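Local coordinates for putative cytochrome P450 154A1 (Streptomyces coelicolor, PDB 1ODO), which is a putative cytochrome P450 that binds haem and 4-phenyl-1H-imidazole, at residues T282-P287 and A321-P326. Numbering follows the deposited sequence.
Sequences TLRHEP and AANRHP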
loop_
_atom_site.group_PDB
_atom_site.type_symbol
_atom_site.label_atom_id
_atom_site.label_comp_id
_atom_site.label_asym_id
_atom_site.label_seq_id
_atom_site.Cartn_x
_atom_site.Cartn_y
_atom_site.Cartn_z
ATOM N N THR A 282 6.879 -8.873 -8.373
ATOM C CA THR A 282 5.469 -8.825 -7.989
ATOM C C THR A 282 5.115 -7.355 -7.755
ATOM O O THR A 282 4.043 -6.884 -8.139
ATOM C CB THR A 282 5.194 -9.631 -6.691
ATOM O OG1 THR A 282 5.480 -11.020 -6.914
ATOM C CG2 THR A 282 3.726 -9.483 -6.265
ATOM N N LEU A 283 6.031 -6.627 -7.131
ATOM C CA LEU A 283 5.811 -5.209 -6.854
ATOM C C LEU A 283 5.678 -4.430 -8.163
ATOM O O LEU A 283 4.943 -3.447 -8.248
ATOM C CB LEU A 283 6.969 -4.656 -6.025
ATOM C CG LEU A 283 6.984 -5.158 -4.579
ATOM C CD1 LEU A 283 8.276 -4.769 -3.867
ATOM C CD2 LEU A 283 5.785 -4.571 -3.862
ATOM N N ARG A 284 6.385 -4.876 -9.193
ATOM C CA ARG A 284 6.316 -4.192 -10.479
ATOM C C ARG A 284 5.065 -4.584 -11.263
ATOM O O ARG A 284 4.311 -3.725 -11.714
ATOM C CB ARG A 284 7.544 -4.525 -11.335
ATOM C CG ARG A 284 7.587 -3.776 -12.682
ATOM C CD ARG A 284 8.599 -4.402 -13.646
ATOM N NE ARG A 284 8.126 -5.698 -14.132
ATOM C CZ ARG A 284 7.170 -5.846 -15.045
ATOM N NH1 ARG A 284 6.594 -4.778 -15.584
ATOM N NH2 ARG A 284 6.768 -7.060 -15.400
ATOM N N HIS A 285 4.865 -5.894 -11.407
ATOM C CA HIS A 285 3.739 -6.479 -12.138
ATOM C C HIS A 285 2.346 -6.324 -11.518
ATOM O O HIS A 285 1.364 -6.087 -12.231
ATOM C CB HIS A 285 4.053 -7.964 -12.388
ATOM C CG HIS A 285 3.199 -8.607 -13.439
ATOM N ND1 HIS A 285 2.210 -9.518 -13.137
ATOM C CD2 HIS A 285 3.199 -8.483 -14.788
ATOM C CE1 HIS A 285 1.637 -9.929 -14.255
ATOM N NE2 HIS A 285 2.220 -9.316 -15.271
ATOM N N GLU A 286 2.249 -6.472 -10.202
ATOM C CA GLU A 286 0.960 -6.336 -9.524
ATOM C C GLU A 286 1.137 -5.638 -8.181
ATOM O O GLU A 286 0.960 -6.245 -7.124
ATOM C CB GLU A 286 0.314 -7.709 -9.314
ATOM C CG GLU A 286 -0.030 -8.435 -10.607
ATOM C CD GLU A 286 -1.180 -7.799 -11.375
ATOM O OE1 GLU A 286 -1.633 -6.691 -11.005
ATOM O OE2 GLU A 286 -1.631 -8.415 -12.360
ATOM N N PRO A 287 1.505 -4.346 -8.208
ATOM C CA PRO A 287 1.710 -3.559 -6.986
ATOM C C PRO A 287 0.419 -3.448 -6.175
ATOM O O PRO A 287 -0.673 -3.440 -6.745
ATOM C CB PRO A 287 2.196 -2.209 -7.522
ATOM C CG PRO A 287 1.537 -2.120 -8.866
ATOM C CD PRO A 287 1.707 -3.519 -9.411
ATOM N N ALA A 321 -0.021 1.286 -13.626
ATOM C CA ALA A 321 0.049 1.476 -15.075
ATOM C C ALA A 321 1.461 1.870 -15.497
ATOM O O ALA A 321 1.952 1.431 -16.540
ATOM C CB ALA A 321 -0.945 2.547 -15.512
ATOM N N ALA A 322 2.108 2.697 -14.680
ATOM C CA ALA A 322 3.463 3.154 -14.967
ATOM C C ALA A 322 4.471 2.008 -14.915
ATOM O O ALA A 322 5.414 1.968 -15.709
ATOM C CB ALA A 322 3.867 4.248 -13.978
ATOM N N ASN A 323 4.274 1.078 -13.985
ATOM C CA ASN A 323 5.184 -0.056 -13.854
ATOM C C ASN A 323 5.181 -0.930 -15.105
ATOM O O ASN A 323 6.097 -1.722 -15.313
ATOM C CB ASN A 323 4.811 -0.924 -12.652
ATOM C CG ASN A 323 5.226 -0.310 -11.324
ATOM O OD1 ASN A 323 5.950 0.686 -11.276
ATOM N ND2 ASN A 323 4.777 -0.923 -10.231
ATOM N N ARG A 324 4.143 -0.786 -15.927
ATOM C CA ARG A 324 4.020 -1.566 -17.157
ATOM C C ARG A 324 4.204 -0.727 -18.415
ATOM O O ARG A 324 3.837 -1.154 -19.513
ATOM C CB ARG A 324 2.653 -2.262 -17.196
ATOM C CG ARG A 324 2.517 -3.432 -16.208
ATOM C CD ARG A 324 1.049 -3.721 -15.911
ATOM N NE ARG A 324 0.834 -4.896 -15.064
ATOM C CZ ARG A 324 0.387 -6.066 -15.514
ATOM N NH1 ARG A 324 0.117 -6.222 -16.806
ATOM N NH2 ARG A 324 0.174 -7.071 -14.675
ATOM N N HIS A 325 4.773 0.464 -18.258
ATOM C CA HIS A 325 4.999 1.357 -19.392
ATOM C C HIS A 325 6.023 0.709 -20.324
ATOM O O HIS A 325 7.120 0.344 -19.900
ATOM C CB HIS A 325 5.490 2.716 -18.889
ATOM C CG HIS A 325 5.426 3.801 -19.918
ATOM N ND1 HIS A 325 6.310 3.880 -20.973
ATOM C CD2 HIS A 325 4.580 4.849 -20.056
ATOM C CE1 HIS A 325 6.010 4.932 -21.715
ATOM N NE2 HIS A 325 4.965 5.536 -21.180
ATOM N N PRO A 326 5.673 0.563 -21.614
ATOM C CA PRO A 326 6.531 -0.054 -22.630
ATOM C C PRO A 326 7.911 0.547 -22.892
ATOM O O PRO A 326 8.766 -0.117 -23.482
ATOM C CB PRO A 326 5.640 -0.063 -23.873
ATOM C CG PRO A 326 4.799 1.159 -23.687
ATOM C CD PRO A 326 4.433 1.080 -22.221
#
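Over one face of the His285 imidazole lies NH2 of Arg324, 3.1 Å above the ring plane and close to its centre, with the ring and guanidinium planes 30° apart. Along its edge that guanidinium brings NE and NH2 together on a single atom, the backbone oxygen His285 O. Arg324 NH2 donates to His285 O at 2.9 Å, and Arg324 NE reaches the same oxygen at 3.1 Å, the latter along an in-plane lone pair. The Arg324 chain, extended from CG to NE, carries the group across to this carbonyl at the end of helix 275-285, where a positive charge should be favourably placed for the helix dipole. Asp333 fixes both partners, its carboxylate pairing with Arg324 NH1 and its carbonyl bonding to His285 NE2. A salt bridge from Glu286 OE2 to Arg324 NH2 is less certain, because the position of that oxygen is doubtful; Glu286 OE1 is hydrogen-bonded to His17 NE2.

The Arg284 guanidinium also works through its edge. Arg284 NH1 donates to Asn323 O at 3.1 Å, lying above the carbonyl plane rather than on a lone pair, and also bonds to Ala332 O. A bend at chi3 (71°) turns the group to meet this oxygen, while its NE pairs with Glu281. The Asn323 and Arg284 side chains run antiparallel, each reaching the other's backbone, and Asn323 ND2 returns a weak bond to Arg284 O at 3.2 Å. Asn323 ND2 meets Pro287 CG end to end at 3.7 Å, and Asn323 OD1 accepts from Leu345 N.

The segment 321-326, with its type I turn from Ala322 to His325, thus clasps the C-terminal end of helix 275-285. Glu281 and Arg284 are the ends of the Glu-X-X-Arg signature of the cytochrome P450 K helix, which also carries Leu283, in touch with the haem.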